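Local coordinates for XRE family transcriptional regulator (PDB 6B8W), which probably regulates transcription by binding DNA through a helix-turn-helix domain that lies outside this chain, the chain itself being the metal-binding cupin domain, at residues G38-V43 against G66-G71; D18-I23 against F87-H92; G27-S32 against A76-S81; V43-G48 against R83-H88. One frame throughout, in Å; residues are numbered along the deposited sequence. Where two conformers were deposited one is given.

Interaction 1. Residues G38-V43 against G66-G71; sequences GVIEHV and GVRFAG
Strands 40-43 and 66-70 run antiparallel, and four backbone bonds in two reciprocal pairs join Glu41 to Phe69 and Val43 to Val67. The straightest runs from Glu41 N to Phe69 O, 2.9 Å at 176°, nearly along the C=O axis. At the other edge Ile40 and His42 bond through their backbones to His92 and Leu90. Past the strand end Gly71 N reaches Val39 O from above the carbonyl plane; a side chain there would strike Val39 CG1. Glu41, Val43, Val67 and Phe69 face the inside of the barrel. Glu41 is extended, CG anti to the backbone N (chi1 177°), and lies alongside Phe69, whose CG takes the crowded position between N and C (chi1 59°). That torsion brings the ring back: Glu41 CB stands over the Phe69 face, 4.1 Å from the ring centroid, and Glu41 CD lies 3.5 Å from Phe69 CZ. Val43 CG2 meets the ring edge, 3.9 Å from Phe69 CE1. The buried carboxylate finds its partners beyond the two strands: OE2 bonds to Tyr77 OH and Ser89 OG, OE1 weakly to His75 NE2. On the other face Arg68 lays CG over the His42 ring, 3.7 Å from its centroid, while Ile40 CG2 sits over the guanidinium centre. Arg68 NE forms a salt bridge with Asp12 of the second subunit, at the dimer interface. Glu41, His75 and Tyr77 bind Mn(2+) in a structure of this protein; without metal here, their mutual bonds may hold the site in shape. Burial beside the apolar ring would tend to raise the carboxylate's proton affinity, its hydrogen bonds to offset this.

Interaction 2. Residues D18-I23 against F87-H92; sequences DHFSII and FHSLIH
Phe87 and Ile22 form the tightest packing between the antiparallel strands 18-23 and 87-92. The Phe87 ring, its CG in the crowded position (chi1 63°), leans across toward Ile22, which places CB over the ring face and CG2 3.5 Å from Phe87 CZ. Ile22 CD1 reaches on to Ser89 CB at 3.9 Å, so one branched aliphatic chain touches both a flat ring and a small serine. Ser89 suits this interior face because its OG reaches the metal-site carboxylate. Packing is looser at the other end: the partly exposed Phe20 offers its ring edge to Ile91, with Phe20 CE2 4.2 Å from Ile91 CG1. Asp18, also partly exposed, is held instead by a hydrogen bond between its OD2 and Tyr93 OH. On the opposite face Leu90 CG sits over the centre of the His19 ring, 4.1 Å from the centroid. The edge of His19 turns toward the face of His88 in an offset T-shaped pair, planes at 71°. Six backbone bonds in three reciprocal pairs underlie all this, the one from Phe20 N to Ser89 O measuring 2.9 Å. Strand 17-24 lies between 3-7 and 85-92, and strand 85-92 between 17-24 and 40-47, in one sheet of the cupin barrel. Its interior face meets Tyr77 of the other sheet through Phe87, while outside His19 packs on Leu90 of the second subunit and Leu90 on its His19.

Interaction 3. Residues G27-S32 against A76-S81; sequences GALSES and AYRNSS
Two reciprocal backbone bonds between Ser30 and Tyr77 anchor the short antiparallel pairing of strands 29-31 and 76-78; Tyr77 N to Ser30 O is 2.8 Å. Asn79 N continues the pattern to Ala28 O, and Gly27 N closes it on Asn79 O at 2.7 Å, bent to 136°. Gly27 has a positive phi (82°), which glycine adopts easily. Asn79 then directs the turn: its OD1 accepts from Ser81 N at 3.0 Å, an Asx turn, and from Ser81 OG at 2.7 Å, on a lone pair. The amide is used at both ends, since ND2 bonds to Leu24 O and Arg83 O. Farther out, the Tyr77 ring presents its edge to Ser30 O, with CD1 3.3 Å away, and Ser32 lies obliquely by the ring. On the other face Leu29 CD1 approaches Ala76 CB at 4.2 Å and crosses Arg78, whose chain bends at chi3 (64°) toward a salt bridge with Glu51 and a cation-pi contact with Trp58. The small Ala76 leaves room there for Leu29 and Glu31. Tyr77 OH belongs to the same metal site as Glu41; the regular backbone pairing therefore places a phenol where metal binding would probably favour its ionisation.

Interaction 4. Residues V43-G48 against R83-H88; sequences VVVISG and RPVHFH
A classic beta bulge interrupts the antiparallel pairing of strands 43-47 and 85-88: Ile46 N and Ser47 N both donate to His86 O, at 2.8 and 3.1 Å. The extra residue, with psi at -54°, turns Ile46 toward the partner strand, where its side chain settles between two histidines. CB stands over the face of the His86 ring, 4.0 Å from the centroid. From there CG2, anti to the backbone N, runs to His86 ND1 at 3.6 Å, whereas CG1, anti to the carbonyl carbon (chi1 -54°), heads for His88 and lies 3.6 Å from its NE2. The tip, CD1, stands over the centre of that second ring, a CH-pi contact 3.7 Å from the centroid and only 6° off the normal. A beta-branched chain suits the spot, as each branch serves a different ring. Ser47 OG comes to the edge of His86, and a water joins it to His86 ND1; a second water links the same hydroxyl to Pro84 O. His86 NE2 is held by Ser21 OG, so both ring nitrogens have polar partners. Gly48, with a positive phi, passes where a side chain would strike Pro84 O and Val85 CA. On the inner face Val45 and Phe87, together with Val43 and Val85, pack on Leu50. The pairing thus sets strand 40-47 beside 85-92, with strand 50-54 of the other sheet against the inside and Ile46 of the second subunit against Ile46 outside.

How the interactions relate
Interactions 1, 2 and 4 are buried and join neighbouring strands of one sheet: 1 and 4 share strand 40-47 and Val43, and 2 and 4 share strand 85-92 with Phe87 and His88. Interaction 3 belongs to the other sheet, is only partly buried and touches no second subunit, whereas the other three all do. The inner faces of 1, 2 and 3 converge on the metal site. Polar ligands thus sit amid apolar walls inside, while the outer faces of 1, 2 and 4 carry histidines and aliphatic chains, with an added arginine in 1.

Interaction 1. Residues G38-V43 against G66-G71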
# COMPACT_ATOMS: atom_id res chain seq x y z
N GLY A 38 4.10 -0.93 20.73
CA GLY A 38 4.10 0.33 19.96
C GLY A 38 4.06 0.19 18.44
O GLY A 38 3.93 1.18 17.73
N VAL A 39 4.20 -1.03 17.93
CA VAL A 39 4.10 -1.25 16.48
C VAL A 39 2.70 -0.86 15.97
O VAL A 39 1.68 -1.16 16.63
CB VAL A 39 4.40 -2.72 16.12
CG1 VAL A 39 3.83 -3.11 14.75
CG2 VAL A 39 5.89 -2.98 16.20
N ILE A 40 2.66 -0.18 14.84
CA ILE A 40 1.40 0.17 14.19
C ILE A 40 1.32 -0.65 12.90
O ILE A 40 2.29 -0.76 12.18
CB ILE A 40 1.29 1.66 13.85
CG1 ILE A 40 1.42 2.52 15.10
CG2 ILE A 40 -0.05 1.94 13.14
CD1 ILE A 40 0.33 2.33 16.15
N GLU A 41 0.14 -1.22 12.65
CA GLU A 41 -0.13 -1.96 11.45
C GLU A 41 -1.29 -1.33 10.66
O GLU A 41 -2.27 -0.82 11.24
CB GLU A 41 -0.41 -3.45 11.75
CG GLU A 41 -0.78 -4.24 10.49
CD GLU A 41 -0.80 -5.76 10.64
OE1 GLU A 41 -0.48 -6.31 11.73
OE2 GLU A 41 -1.16 -6.43 9.63
N HIS A 42 -1.15 -1.31 9.33
CA HIS A 42 -2.22 -0.88 8.43
C HIS A 42 -2.50 -2.09 7.53
O HIS A 42 -1.58 -2.73 7.04
CB HIS A 42 -1.81 0.28 7.49
CG HIS A 42 -1.63 1.60 8.14
ND1 HIS A 42 -0.48 1.94 8.84
CD2 HIS A 42 -2.40 2.72 8.15
CE1 HIS A 42 -0.58 3.18 9.27
NE2 HIS A 42 -1.73 3.68 8.86
N VAL A 43 -3.76 -2.39 7.33
CA VAL A 43 -4.18 -3.41 6.38
C VAL A 43 -5.03 -2.67 5.35
O VAL A 43 -5.90 -1.86 5.73
CB VAL A 43 -5.01 -4.51 7.05
CG1 VAL A 43 -5.74 -5.37 6.02
CG2 VAL A 43 -4.11 -5.39 7.91
N GLY A 66 -9.38 0.06 4.35
CA GLY A 66 -8.31 -0.26 5.26
C GLY A 66 -8.58 0.05 6.71
O GLY A 66 -9.59 0.66 7.05
N VAL A 67 -7.67 -0.39 7.57
CA VAL A 67 -7.77 -0.16 8.99
C VAL A 67 -6.37 -0.01 9.55
O VAL A 67 -5.44 -0.71 9.12
CB VAL A 67 -8.55 -1.29 9.70
CG1 VAL A 67 -7.95 -2.66 9.42
CG2 VAL A 67 -8.64 -1.04 11.20
N ARG A 68 -6.22 0.93 10.47
CA ARG A 68 -4.96 1.20 11.16
C ARG A 68 -5.16 0.76 12.60
O ARG A 68 -6.14 1.15 13.23
CB ARG A 68 -4.68 2.69 11.14
CG ARG A 68 -3.37 3.13 11.77
CD ARG A 68 -3.40 4.63 11.86
NE ARG A 68 -2.17 5.27 12.31
CZ ARG A 68 -1.78 5.36 13.58
NH1 ARG A 68 -2.47 4.78 14.56
NH2 ARG A 68 -0.66 6.02 13.87
N PHE A 69 -4.21 -0.00 13.14
CA PHE A 69 -4.38 -0.50 14.50
C PHE A 69 -3.06 -0.88 15.15
O PHE A 69 -2.00 -0.90 14.51
CB PHE A 69 -5.33 -1.69 14.48
CG PHE A 69 -4.85 -2.82 13.61
CD1 PHE A 69 -5.11 -2.84 12.24
CD2 PHE A 69 -4.10 -3.85 14.15
CE1 PHE A 69 -4.65 -3.87 11.44
CE2 PHE A 69 -3.64 -4.90 13.36
CZ PHE A 69 -3.91 -4.91 12.00
N ALA A 70 -3.16 -1.16 16.46
CA ALA A 70 -2.03 -1.56 17.28
C ALA A 70 -1.64 -2.99 16.91
O ALA A 70 -2.37 -3.93 17.21
CB ALA A 70 -2.40 -1.47 18.75
N GLY A 71 -0.48 -3.12 16.27
CA GLY A 71 -0.01 -4.41 15.77
C GLY A 71 0.44 -5.37 16.85
O GLY A 71 0.54 -6.58 16.61

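Interaction 2. Residues D18-I23 against F87-H92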
# COMPACT_ATOMS: atom_id res chain seq x y z
N ASP A 18 8.02 -1.97 7.14
CA ASP A 18 7.86 -3.16 6.31
C ASP A 18 6.55 -3.01 5.56
O ASP A 18 5.62 -2.37 6.04
CB ASP A 18 7.86 -4.45 7.14
CG ASP A 18 9.21 -5.14 7.19
OD1 ASP A 18 9.98 -5.06 6.21
OD2 ASP A 18 9.46 -5.84 8.21
N HIS A 19 6.49 -3.62 4.40
CA HIS A 19 5.32 -3.53 3.53
C HIS A 19 5.21 -4.92 2.88
O HIS A 19 6.04 -5.30 2.05
CB HIS A 19 5.60 -2.47 2.48
CG HIS A 19 4.41 -2.07 1.68
ND1 HIS A 19 4.32 -0.85 1.06
CD2 HIS A 19 3.23 -2.69 1.45
CE1 HIS A 19 3.15 -0.75 0.45
NE2 HIS A 19 2.48 -1.87 0.66
N PHE A 20 4.19 -5.66 3.28
CA PHE A 20 3.98 -7.00 2.82
C PHE A 20 2.76 -7.10 1.94
O PHE A 20 1.77 -6.41 2.16
CB PHE A 20 3.77 -7.94 4.02
CG PHE A 20 4.92 -7.96 4.97
CD1 PHE A 20 6.10 -8.63 4.63
CD2 PHE A 20 4.83 -7.34 6.21
CE1 PHE A 20 7.17 -8.65 5.51
CE2 PHE A 20 5.89 -7.37 7.10
CZ PHE A 20 7.07 -8.03 6.75
N SER A 21 2.84 -8.00 0.98
CA SER A 21 1.73 -8.32 0.11
C SER A 21 1.35 -9.76 0.47
O SER A 21 2.19 -10.68 0.36
CB SER A 21 2.16 -8.23 -1.35
OG SER A 21 1.11 -8.67 -2.17
N ILE A 22 0.09 -9.96 0.84
CA ILE A 22 -0.38 -11.25 1.34
C ILE A 22 -1.59 -11.74 0.58
O ILE A 22 -2.52 -10.99 0.33
CB ILE A 22 -0.75 -11.11 2.83
CG1 ILE A 22 0.47 -10.60 3.63
CG2 ILE A 22 -1.30 -12.42 3.40
CD1 ILE A 22 0.19 -10.31 5.09
N ILE A 23 -1.57 -13.02 0.21
CA ILE A 23 -2.71 -13.65 -0.47
C ILE A 23 -3.19 -14.77 0.48
O ILE A 23 -2.42 -15.66 0.84
CB ILE A 23 -2.36 -14.19 -1.84
CG1 ILE A 23 -1.90 -13.03 -2.74
CG2 ILE A 23 -3.58 -14.88 -2.44
CD1 ILE A 23 -1.40 -13.44 -4.11
N PHE A 87 -4.20 -8.65 0.11
CA PHE A 87 -4.16 -7.42 0.89
C PHE A 87 -2.73 -7.05 1.18
O PHE A 87 -1.82 -7.83 0.96
CB PHE A 87 -5.00 -7.52 2.16
CG PHE A 87 -4.53 -8.56 3.15
CD1 PHE A 87 -4.93 -9.89 3.01
CD2 PHE A 87 -3.73 -8.21 4.22
CE1 PHE A 87 -4.52 -10.84 3.92
CE2 PHE A 87 -3.31 -9.16 5.14
CZ PHE A 87 -3.71 -10.48 5.01
N HIS A 88 -2.52 -5.80 1.58
CA HIS A 88 -1.20 -5.37 2.02
C HIS A 88 -1.24 -5.15 3.50
O HIS A 88 -2.25 -4.69 4.05
CB HIS A 88 -0.72 -4.05 1.40
CG HIS A 88 -0.50 -4.09 -0.07
ND1 HIS A 88 -0.27 -2.94 -0.80
CD2 HIS A 88 -0.52 -5.11 -0.96
CE1 HIS A 88 -0.13 -3.26 -2.07
NE2 HIS A 88 -0.29 -4.56 -2.20
N SER A 89 -0.12 -5.46 4.14
CA SER A 89 0.06 -5.24 5.56
C SER A 89 1.28 -4.35 5.70
O SER A 89 2.37 -4.74 5.31
CB SER A 89 0.26 -6.57 6.28
OG SER A 89 0.70 -6.36 7.61
N LEU A 90 1.08 -3.15 6.23
CA LEU A 90 2.16 -2.21 6.44
C LEU A 90 2.46 -2.18 7.92
O LEU A 90 1.54 -2.12 8.73
CB LEU A 90 1.76 -0.81 6.00
CG LEU A 90 1.59 -0.55 4.50
CD1 LEU A 90 0.45 -1.33 3.89
CD2 LEU A 90 1.34 0.94 4.34
N ILE A 91 3.74 -2.22 8.27
CA ILE A 91 4.15 -2.22 9.66
C ILE A 91 5.14 -1.10 9.92
O ILE A 91 6.14 -1.03 9.26
CB ILE A 91 4.84 -3.55 10.03
CG1 ILE A 91 3.93 -4.77 9.77
CG2 ILE A 91 5.30 -3.50 11.49
CD1 ILE A 91 2.74 -4.89 10.69
N HIS A 92 4.82 -0.22 10.87
CA HIS A 92 5.73 0.84 11.31
C HIS A 92 6.21 0.45 12.72
O HIS A 92 5.40 0.32 13.65
CB HIS A 92 5.04 2.21 11.31
CG HIS A 92 4.87 2.80 9.94
ND1 HIS A 92 3.83 2.45 9.11
CD2 HIS A 92 5.61 3.71 9.26
CE1 HIS A 92 3.95 3.12 7.97
NE2 HIS A 92 5.02 3.89 8.04

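Interaction 3. Residues G27-S32 against A76-S81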
# COMPACT_ATOMS: atom_id res chain seq x y z
N GLY A 27 -11.25 -19.70 3.01
CA GLY A 27 -11.38 -20.46 4.25
C GLY A 27 -10.20 -20.40 5.19
O GLY A 27 -10.28 -20.92 6.30
N ALA A 28 -9.10 -19.76 4.77
CA ALA A 28 -7.92 -19.67 5.59
C ALA A 28 -8.08 -18.64 6.73
O ALA A 28 -8.74 -17.62 6.58
CB ALA A 28 -6.72 -19.32 4.73
N LEU A 29 -7.46 -18.97 7.85
CA LEU A 29 -7.43 -18.16 9.05
C LEU A 29 -5.99 -18.04 9.50
O LEU A 29 -5.31 -19.07 9.68
CB LEU A 29 -8.22 -18.83 10.16
CG LEU A 29 -8.12 -18.21 11.56
CD1 LEU A 29 -8.74 -16.83 11.63
CD2 LEU A 29 -8.77 -19.14 12.59
N SER A 30 -5.54 -16.81 9.72
CA SER A 30 -4.19 -16.56 10.20
C SER A 30 -4.24 -15.65 11.43
O SER A 30 -4.81 -14.55 11.37
CB SER A 30 -3.38 -15.88 9.10
OG SER A 30 -2.06 -15.61 9.51
N GLU A 31 -3.67 -16.11 12.54
CA GLU A 31 -3.60 -15.31 13.76
C GLU A 31 -2.23 -14.62 13.78
O GLU A 31 -1.22 -15.21 13.44
CB GLU A 31 -3.88 -16.19 15.00
CG GLU A 31 -5.36 -16.59 15.02
CD GLU A 31 -5.73 -17.68 16.02
OE1 GLU A 31 -4.93 -18.00 16.93
OE2 GLU A 31 -6.87 -18.19 15.88
N SER A 32 -2.22 -13.35 14.16
CA SER A 32 -0.97 -12.58 14.18
C SER A 32 0.02 -13.13 15.18
O SER A 32 -0.36 -13.74 16.16
CB SER A 32 -1.25 -11.13 14.56
OG SER A 32 -1.81 -11.06 15.87
N ALA A 76 -6.44 -11.10 13.86
CA ALA A 76 -6.52 -12.22 12.96
C ALA A 76 -7.02 -11.80 11.60
O ALA A 76 -7.66 -10.77 11.45
CB ALA A 76 -7.43 -13.29 13.55
N TYR A 77 -6.70 -12.62 10.61
CA TYR A 77 -7.05 -12.36 9.25
C TYR A 77 -7.79 -13.60 8.77
O TYR A 77 -7.31 -14.70 8.96
CB TYR A 77 -5.77 -12.19 8.40
CG TYR A 77 -4.71 -11.26 8.98
CD1 TYR A 77 -3.81 -11.72 9.93
CD2 TYR A 77 -4.55 -9.97 8.51
CE1 TYR A 77 -2.82 -10.89 10.44
CE2 TYR A 77 -3.55 -9.13 9.01
CZ TYR A 77 -2.69 -9.60 9.98
OH TYR A 77 -1.68 -8.80 10.50
N ARG A 78 -8.92 -13.41 8.10
CA ARG A 78 -9.70 -14.55 7.65
C ARG A 78 -10.34 -14.28 6.30
O ARG A 78 -10.77 -13.16 6.03
CB ARG A 78 -10.77 -14.88 8.71
CG ARG A 78 -11.55 -16.17 8.46
CD ARG A 78 -12.46 -16.51 9.63
NE ARG A 78 -13.51 -15.52 9.82
CZ ARG A 78 -14.41 -15.51 10.81
NH1 ARG A 78 -14.40 -16.45 11.76
NH2 ARG A 78 -15.34 -14.56 10.85
N ASN A 79 -10.38 -15.33 5.47
CA ASN A 79 -11.03 -15.27 4.17
C ASN A 79 -12.24 -16.18 4.20
O ASN A 79 -12.09 -17.39 4.21
CB ASN A 79 -10.08 -15.73 3.07
CG ASN A 79 -10.67 -15.53 1.68
OD1 ASN A 79 -11.84 -15.16 1.55
ND2 ASN A 79 -9.87 -15.77 0.64
N SER A 80 -13.43 -15.58 4.26
CA SER A 80 -14.69 -16.34 4.23
C SER A 80 -15.39 -16.26 2.88
O SER A 80 -16.54 -16.71 2.76
CB SER A 80 -15.62 -15.89 5.34
OG SER A 80 -15.11 -16.28 6.58
N SER A 81 -14.72 -15.72 1.86
CA SER A 81 -15.27 -15.67 0.50
C SER A 81 -14.83 -16.95 -0.23
O SER A 81 -14.07 -17.77 0.31
CB SER A 81 -14.73 -14.45 -0.27
OG SER A 81 -13.37 -14.64 -0.63

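Interaction 4. Residues V43-G48 against R83-H88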
# COMPACT_ATOMS: atom_id res chain seq x y z
N VAL A 43 -3.76 -2.39 7.33
CA VAL A 43 -4.18 -3.41 6.38
C VAL A 43 -5.03 -2.67 5.35
O VAL A 43 -5.90 -1.86 5.73
CB VAL A 43 -5.01 -4.51 7.05
CG1 VAL A 43 -5.74 -5.37 6.02
CG2 VAL A 43 -4.11 -5.39 7.91
N VAL A 44 -4.74 -2.92 4.08
CA VAL A 44 -5.50 -2.37 2.96
C VAL A 44 -5.81 -3.53 2.03
O VAL A 44 -4.90 -4.28 1.65
CB VAL A 44 -4.70 -1.31 2.17
CG1 VAL A 44 -5.50 -0.83 0.95
CG2 VAL A 44 -4.33 -0.13 3.06
N VAL A 45 -7.08 -3.71 1.69
CA VAL A 45 -7.47 -4.79 0.78
C VAL A 45 -7.22 -4.34 -0.66
O VAL A 45 -7.57 -3.23 -1.03
CB VAL A 45 -8.94 -5.19 0.99
CG1 VAL A 45 -9.40 -6.24 -0.03
CG2 VAL A 45 -9.12 -5.75 2.40
N ILE A 46 -6.62 -5.21 -1.45
CA ILE A 46 -6.31 -4.93 -2.85
C ILE A 46 -7.37 -5.56 -3.73
O ILE A 46 -7.97 -4.87 -4.55
CB ILE A 46 -4.90 -5.45 -3.23
CG1 ILE A 46 -3.85 -4.90 -2.26
CG2 ILE A 46 -4.58 -5.10 -4.67
CD1 ILE A 46 -3.87 -3.40 -2.04
N SER A 47 -7.60 -6.86 -3.55
CA SER A 47 -8.65 -7.57 -4.31
C SER A 47 -9.29 -8.64 -3.42
O SER A 47 -8.65 -9.20 -2.55
CB SER A 47 -8.08 -8.19 -5.58
OG SER A 47 -7.12 -9.18 -5.31
N GLY A 48 -10.58 -8.88 -3.63
CA GLY A 48 -11.30 -9.85 -2.82
C GLY A 48 -11.95 -9.19 -1.62
O GLY A 48 -12.19 -7.99 -1.64
N ARG A 83 -12.95 -16.98 -3.11
CA ARG A 83 -11.78 -16.72 -3.93
C ARG A 83 -10.67 -16.14 -3.07
O ARG A 83 -10.93 -15.63 -1.98
CB ARG A 83 -12.12 -15.77 -5.07
CG ARG A 83 -12.47 -14.36 -4.63
CD ARG A 83 -12.81 -13.51 -5.84
NE ARG A 83 -13.06 -12.12 -5.48
CZ ARG A 83 -14.16 -11.66 -4.89
NH1 ARG A 83 -15.15 -12.49 -4.53
NH2 ARG A 83 -14.27 -10.36 -4.64
N PRO A 84 -9.41 -16.20 -3.55
CA PRO A 84 -8.32 -15.59 -2.76
C PRO A 84 -8.53 -14.11 -2.46
O PRO A 84 -9.19 -13.41 -3.24
CB PRO A 84 -7.09 -15.76 -3.65
CG PRO A 84 -7.42 -16.89 -4.57
CD PRO A 84 -8.91 -16.85 -4.78
N VAL A 85 -8.03 -13.66 -1.32
CA VAL A 85 -8.07 -12.23 -0.99
C VAL A 85 -6.63 -11.76 -0.93
O VAL A 85 -5.78 -12.41 -0.31
CB VAL A 85 -8.81 -11.90 0.31
CG1 VAL A 85 -8.22 -12.62 1.51
CG2 VAL A 85 -8.83 -10.39 0.55
N HIS A 86 -6.35 -10.66 -1.64
CA HIS A 86 -5.03 -10.06 -1.70
C HIS A 86 -5.07 -8.77 -0.89
O HIS A 86 -5.90 -7.91 -1.14
CB HIS A 86 -4.67 -9.77 -3.16
CG HIS A 86 -3.34 -9.12 -3.35
ND1 HIS A 86 -3.04 -8.38 -4.47
CD2 HIS A 86 -2.25 -9.05 -2.54
CE1 HIS A 86 -1.80 -7.92 -4.37
NE2 HIS A 86 -1.31 -8.29 -3.20
N PHE A 87 -4.20 -8.65 0.11
CA PHE A 87 -4.16 -7.42 0.89
C PHE A 87 -2.73 -7.05 1.18
O PHE A 87 -1.82 -7.83 0.96
CB PHE A 87 -5.00 -7.52 2.16
CG PHE A 87 -4.53 -8.56 3.15
CD1 PHE A 87 -4.93 -9.89 3.01
CD2 PHE A 87 -3.73 -8.21 4.22
CE1 PHE A 87 -4.52 -10.84 3.92
CE2 PHE A 87 -3.31 -9.16 5.14
CZ PHE A 87 -3.71 -10.48 5.01
N HIS A 88 -2.52 -5.80 1.58
CA HIS A 88 -1.20 -5.37 2.02
C HIS A 88 -1.24 -5.15 3.50
O HIS A 88 -2.25 -4.69 4.05
CB HIS A 88 -0.72 -4.05 1.40
CG HIS A 88 -0.50 -4.09 -0.07
ND1 HIS A 88 -0.27 -2.94 -0.80
CD2 HIS A 88 -0.52 -5.11 -0.96
CE1 HIS A 88 -0.13 -3.26 -2.07
NE2 HIS A 88 -0.29 -4.56 -2.20
O HOH W 1 -4.64 -8.19 -6.67
O HOH W 2 -8.56 -11.50 -5.08